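Putative alpha-L-fucosidase (Bacteroides thetaiotaomicron VPI-5482, PDB 3GZA) is a putative glycoside hydrolase of family 29 that probably removes alpha-L-fucose from fucosylated glycans. Local coordinates at residues A[159-171]-A[190-203]. Numbering follows the deposited sequence.
Sequences KRLCEKMVTELCT and ADGPDVEPIVNKYQ. With EDO (1,2-ethanediol), chain K.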
loop_
_atom_site.group_PDB
_atom_site.type_symbol
_atom_site.label_atom_id
_atom_site.label_comp_id
_atom_site.label_asym_id
_atom_site.label_seq_id
_atom_site.Cartn_x
_atom_site.Cartn_y
_atom_site.Cartn_z
ATOM N N LYS A 159 -8.275 11.823 -0.097
ATOM C CA LYS A 159 -9.693 12.005 0.142
ATOM C C LYS A 159 -10.534 11.014 -0.706
ATOM O O LYS A 159 -11.485 10.423 -0.204
ATOM C CB LYS A 159 -10.094 13.455 -0.151
ATOM C CG LYS A 159 -9.604 14.424 0.954
ATOM C CD LYS A 159 -9.527 15.897 0.602
ATOM C CE LYS A 159 -10.812 16.486 0.190
ATOM N NZ LYS A 159 -10.584 17.973 -0.036
ATOM N N ARG A 160 -10.187 10.876 -1.973
ATOM C CA ARG A 160 -10.910 9.923 -2.828
ATOM C C ARG A 160 -10.702 8.519 -2.356
ATOM O O ARG A 160 -11.618 7.711 -2.425
ATOM C CB ARG A 160 -10.506 10.071 -4.308
ATOM C CG ARG A 160 -11.066 11.344 -4.982
ATOM C CD ARG A 160 -10.754 11.350 -6.453
ATOM N NE ARG A 160 -9.350 11.504 -6.753
ATOM C CZ ARG A 160 -8.729 12.685 -6.869
ATOM N NH1 ARG A 160 -9.366 13.851 -6.713
ATOM N NH2 ARG A 160 -7.455 12.702 -7.110
ATOM N N LEU A 161 -9.491 8.181 -1.911
ATOM C CA LEU A 161 -9.220 6.815 -1.434
ATOM C C LEU A 161 -10.150 6.521 -0.264
ATOM O O LEU A 161 -10.780 5.446 -0.169
ATOM C CB LEU A 161 -7.770 6.685 -0.987
ATOM C CG LEU A 161 -7.422 5.353 -0.305
ATOM C CD1 LEU A 161 -7.517 4.103 -1.240
ATOM C CD2 LEU A 161 -6.051 5.409 0.385
ATOM N N CYS A 162 -10.246 7.490 0.645
ATOM C CA CYS A 162 -11.097 7.317 1.824
ATOM C C CYS A 162 -12.552 7.198 1.443
ATOM O O CYS A 162 -13.290 6.340 1.973
ATOM C CB CYS A 162 -10.901 8.474 2.785
ATOM S SG CYS A 162 -9.243 8.450 3.554
ATOM N N GLU A 163 -12.997 8.036 0.524
ATOM C CA GLU A 163 -14.371 7.970 -0.023
ATOM C C GLU A 163 -14.627 6.562 -0.594
ATOM O O GLU A 163 -15.693 5.960 -0.356
ATOM C CB GLU A 163 -14.596 9.043 -1.082
ATOM C CG GLU A 163 -14.619 10.453 -0.474
ATOM C CD GLU A 163 -14.410 11.572 -1.439
ATOM O OE1 GLU A 163 -14.340 11.321 -2.654
ATOM O OE2 GLU A 163 -14.285 12.728 -0.977
ATOM N N LYS A 164 -13.655 6.051 -1.342
ATOM C CA LYS A 164 -13.819 4.709 -1.918
ATOM C C LYS A 164 -13.853 3.600 -0.864
ATOM O O LYS A 164 -14.654 2.671 -0.995
ATOM C CB LYS A 164 -12.762 4.439 -2.972
ATOM C CG LYS A 164 -12.981 5.223 -4.260
ATOM C CD LYS A 164 -11.860 4.951 -5.220
ATOM C CE LYS A 164 -12.037 5.601 -6.572
ATOM N NZ LYS A 164 -10.809 5.253 -7.409
HETATM N N MSE A 165 -13.040 3.700 0.167
HETATM C CA MSE A 165 -13.044 2.729 1.262
HETATM C C MSE A 165 -14.398 2.755 1.961
HETATM O O MSE A 165 -15.005 1.718 2.206
HETATM C CB MSE A 165 -11.923 2.970 2.264
HETATM C CG MSE A 165 -10.516 2.647 1.717
HETATM SE SE MSE A 165 -9.170 2.705 3.091
HETATM C CE MSE A 165 -9.147 4.532 3.531
ATOM N N VAL A 166 -14.882 3.963 2.237
ATOM C CA VAL A 166 -16.187 4.133 2.884
ATOM C C VAL A 166 -17.260 3.546 2.006
ATOM O O VAL A 166 -18.169 2.901 2.483
ATOM C CB VAL A 166 -16.423 5.596 3.248
ATOM C CG1 VAL A 166 -17.862 5.874 3.754
ATOM C CG2 VAL A 166 -15.419 6.075 4.314
ATOM N N THR A 167 -17.148 3.743 0.712
ATOM C CA THR A 167 -18.170 3.212 -0.207
ATOM C C THR A 167 -18.182 1.681 -0.135
ATOM O O THR A 167 -19.267 1.061 -0.088
ATOM C CB THR A 167 -17.933 3.694 -1.650
ATOM O OG1 THR A 167 -17.984 5.124 -1.682
ATOM C CG2 THR A 167 -19.036 3.173 -2.617
ATOM N N GLU A 168 -17.014 1.066 -0.146
ATOM C CA GLU A 168 -16.967 -0.415 -0.055
ATOM C C GLU A 168 -17.663 -0.874 1.208
ATOM O O GLU A 168 -18.464 -1.837 1.197
ATOM C CB GLU A 168 -15.516 -0.926 -0.065
ATOM C CG GLU A 168 -14.811 -0.770 -1.382
ATOM C CD GLU A 168 -13.393 -1.290 -1.393
ATOM O OE1 GLU A 168 -12.765 -1.351 -0.325
ATOM O OE2 GLU A 168 -12.903 -1.598 -2.521
ATOM N N LEU A 169 -17.284 -0.265 2.325
ATOM C CA LEU A 169 -17.814 -0.659 3.635
ATOM C C LEU A 169 -19.295 -0.426 3.786
ATOM O O LEU A 169 -19.981 -1.185 4.491
ATOM C CB LEU A 169 -16.988 -0.030 4.743
ATOM C CG LEU A 169 -15.533 -0.531 4.811
ATOM C CD1 LEU A 169 -14.581 0.419 5.577
ATOM C CD2 LEU A 169 -15.402 -2.015 5.331
ATOM N N CYS A 170 -19.813 0.571 3.066
ATOM C CA CYS A 170 -21.264 0.917 3.112
ATOM C C CYS A 170 -22.110 0.194 2.091
ATOM O O CYS A 170 -23.333 0.344 2.108
ATOM C CB CYS A 170 -21.474 2.424 2.941
ATOM S SG CYS A 170 -20.936 3.430 4.356
ATOM N N THR A 171 -21.485 -0.547 1.170
ATOM C CA THR A 171 -22.246 -1.232 0.117
ATOM C C THR A 171 -22.130 -2.746 0.109
ATOM O O THR A 171 -22.989 -3.394 -0.486
ATOM C CB THR A 171 -21.875 -0.718 -1.295
ATOM O OG1 THR A 171 -20.449 -0.915 -1.509
ATOM C CG2 THR A 171 -22.242 0.796 -1.403
ATOM N N ALA A 190 -12.084 20.897 3.089
ATOM C CA ALA A 190 -10.639 21.042 3.335
ATOM C C ALA A 190 -9.946 19.704 3.327
ATOM O O ALA A 190 -9.956 19.024 2.308
ATOM C CB ALA A 190 -10.405 21.800 4.662
ATOM N N ASP A 191 -9.363 19.248 4.439
ATOM C CA ASP A 191 -8.595 18.014 4.385
ATOM C C ASP A 191 -9.420 16.721 4.417
ATOM O O ASP A 191 -8.926 15.609 4.130
ATOM C CB ASP A 191 -7.636 17.943 5.558
ATOM C CG ASP A 191 -6.503 18.932 5.476
ATOM O OD1 ASP A 191 -6.115 19.338 4.359
ATOM O OD2 ASP A 191 -6.006 19.272 6.593
ATOM N N GLY A 192 -10.660 16.830 4.895
ATOM C CA GLY A 192 -11.487 15.636 5.090
ATOM C C GLY A 192 -12.185 15.129 3.827
ATOM O O GLY A 192 -12.481 15.892 2.912
ATOM N N PRO A 193 -12.481 13.821 3.803
ATOM C CA PRO A 193 -13.157 13.204 2.670
ATOM C C PRO A 193 -14.617 13.527 2.697
ATOM O O PRO A 193 -15.177 13.729 3.793
ATOM C CB PRO A 193 -12.911 11.718 2.908
ATOM C CG PRO A 193 -12.845 11.575 4.327
ATOM C CD PRO A 193 -12.123 12.819 4.805
ATOM N N ASP A 194 -15.266 13.534 1.530
ATOM C CA ASP A 194 -16.650 13.924 1.452
ATOM C C ASP A 194 -17.503 12.655 1.611
ATOM O O ASP A 194 -18.060 12.097 0.651
ATOM C CB ASP A 194 -16.919 14.632 0.153
ATOM C CG ASP A 194 -18.233 15.422 0.165
ATOM O OD1 ASP A 194 -18.942 15.436 1.218
ATOM O OD2 ASP A 194 -18.578 15.981 -0.891
ATOM N N VAL A 195 -17.619 12.247 2.881
ATOM C CA VAL A 195 -18.235 10.970 3.235
ATOM C C VAL A 195 -19.707 10.995 3.627
ATOM O O VAL A 195 -20.385 9.975 3.529
ATOM C CB VAL A 195 -17.413 10.236 4.345
ATOM C CG1 VAL A 195 -16.051 9.751 3.756
ATOM C CG2 VAL A 195 -17.173 11.139 5.586
ATOM N N GLU A 196 -20.222 12.136 4.057
ATOM C CA GLU A 196 -21.593 12.172 4.516
ATOM C C GLU A 196 -22.544 11.805 3.373
ATOM O O GLU A 196 -23.484 11.029 3.596
ATOM C CB GLU A 196 -21.967 13.522 5.162
ATOM C CG GLU A 196 -23.304 13.435 5.818
ATOM C CD GLU A 196 -23.958 14.774 6.086
ATOM O OE1 GLU A 196 -23.294 15.850 6.004
ATOM O OE2 GLU A 196 -25.184 14.745 6.384
ATOM N N PRO A 197 -22.304 12.301 2.147
ATOM C CA PRO A 197 -23.230 11.896 1.080
ATOM C C PRO A 197 -23.209 10.425 0.765
ATOM O O PRO A 197 -24.225 9.885 0.307
ATOM C CB PRO A 197 -22.728 12.672 -0.135
ATOM C CG PRO A 197 -21.999 13.820 0.425
ATOM C CD PRO A 197 -21.347 13.325 1.647
ATOM N N ILE A 198 -22.060 9.801 0.957
ATOM C CA ILE A 198 -21.915 8.346 0.711
ATOM C C ILE A 198 -22.736 7.571 1.744
ATOM O O ILE A 198 -23.518 6.682 1.397
ATOM C CB ILE A 198 -20.454 7.912 0.753
ATOM C CG1 ILE A 198 -19.654 8.583 -0.342
ATOM C CG2 ILE A 198 -20.317 6.374 0.594
ATOM C CD1 ILE A 198 -18.158 8.388 -0.119
ATOM N N VAL A 199 -22.603 7.959 3.001
ATOM C CA VAL A 199 -23.343 7.301 4.080
ATOM C C VAL A 199 -24.840 7.586 3.875
ATOM O O VAL A 199 -25.698 6.685 3.973
ATOM C CB VAL A 199 -22.818 7.721 5.457
ATOM C CG1 VAL A 199 -23.717 7.089 6.573
ATOM C CG2 VAL A 199 -21.358 7.344 5.616
ATOM N N ASN A 200 -25.211 8.796 3.467
ATOM C CA ASN A 200 -26.629 9.074 3.283
ATOM C C ASN A 200 -27.248 8.265 2.161
ATOM O O ASN A 200 -28.379 7.824 2.249
ATOM C CB ASN A 200 -26.846 10.558 2.975
ATOM C CG ASN A 200 -26.800 11.429 4.213
ATOM O OD1 ASN A 200 -27.042 10.943 5.344
ATOM N ND2 ASN A 200 -26.537 12.731 4.010
ATOM N N LYS A 201 -26.499 8.084 1.085
ATOM C CA LYS A 201 -27.023 7.351 -0.048
ATOM C C LYS A 201 -27.154 5.863 0.222
ATOM O O LYS A 201 -28.208 5.258 -0.056
ATOM C CB LYS A 201 -26.116 7.554 -1.248
ATOM C CG LYS A 201 -26.553 6.812 -2.493
ATOM C CD LYS A 201 -25.709 7.146 -3.678
ATOM C CE LYS A 201 -26.223 6.440 -4.943
ATOM N NZ LYS A 201 -25.372 6.785 -6.118
ATOM N N TYR A 202 -26.083 5.268 0.703
ATOM C CA TYR A 202 -26.048 3.811 0.845
ATOM C C TYR A 202 -26.494 3.282 2.183
ATOM O O TYR A 202 -26.867 2.133 2.278
ATOM C CB TYR A 202 -24.657 3.305 0.515
ATOM C CG TYR A 202 -24.277 3.605 -0.905
ATOM C CD1 TYR A 202 -24.949 3.002 -1.969
ATOM C CD2 TYR A 202 -23.268 4.500 -1.198
ATOM C CE1 TYR A 202 -24.606 3.301 -3.305
ATOM C CE2 TYR A 202 -22.938 4.794 -2.515
ATOM C CZ TYR A 202 -23.606 4.190 -3.543
ATOM O OH TYR A 202 -23.228 4.481 -4.815
ATOM N N GLN A 203 -26.462 4.141 3.200
ATOM C CA GLN A 203 -26.769 3.768 4.562
ATOM C C GLN A 203 -27.662 4.824 5.226
ATOM O O GLN A 203 -27.287 5.368 6.284
ATOM C CB GLN A 203 -25.461 3.606 5.325
ATOM C CG GLN A 203 -24.602 2.415 4.919
ATOM C CD GLN A 203 -25.154 1.093 5.328
ATOM O OE1 GLN A 203 -25.872 0.983 6.324
ATOM N NE2 GLN A 203 -24.792 0.057 4.592
HETATM C C1 EDO K . -8.257 7.343 -5.069
HETATM O O1 EDO K . -9.175 7.305 -6.231
HETATM C C2 EDO K . -8.007 5.835 -4.760
HETATM O O2 EDO K . -6.953 5.300 -5.510
HETATM O O HOH W 1 -26.226 -0.310 0.699
#
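K159, E163 and C170 on helix 148-171 each make one hydrogen bond to segment 190-203, K159 donating and the others accepting, a worked example of how outer TIM-barrel helices pack, here nearly parallel at 16° with the loop leading into the second helix laid alongside the first. The K159 chain turns at its CG-CD bond (chi3 59°), bringing CE to G192 O and NZ to A190 O (2.6 Å), almost in line with the carbonyl bond. With an alanine in its place, A190 O would probably lose this donor and the A190 end be held less firmly. One turn on, E163 OE2 accepts D194 N (2.8 Å) on its anti side. E163 O takes T167 N and T167 OG1 from opposite faces of its plane. Between the E163-D194 bond and C170, V166 meets V195, I198 and V199, and F181 of strand 178-181 touches V166 and V195. T171 CG2 makes a CH-pi contact over one face of the Y202 ring, 3.6 Å from its centroid. Both ends of the Q203 amide are bonded: OE1 accepts from L176 N, NE2 donates to G174 O. Water links C170 O to Y202 O, and Q203 NE2 meets C170 O (2.9 Å) from above the carbonyl plane.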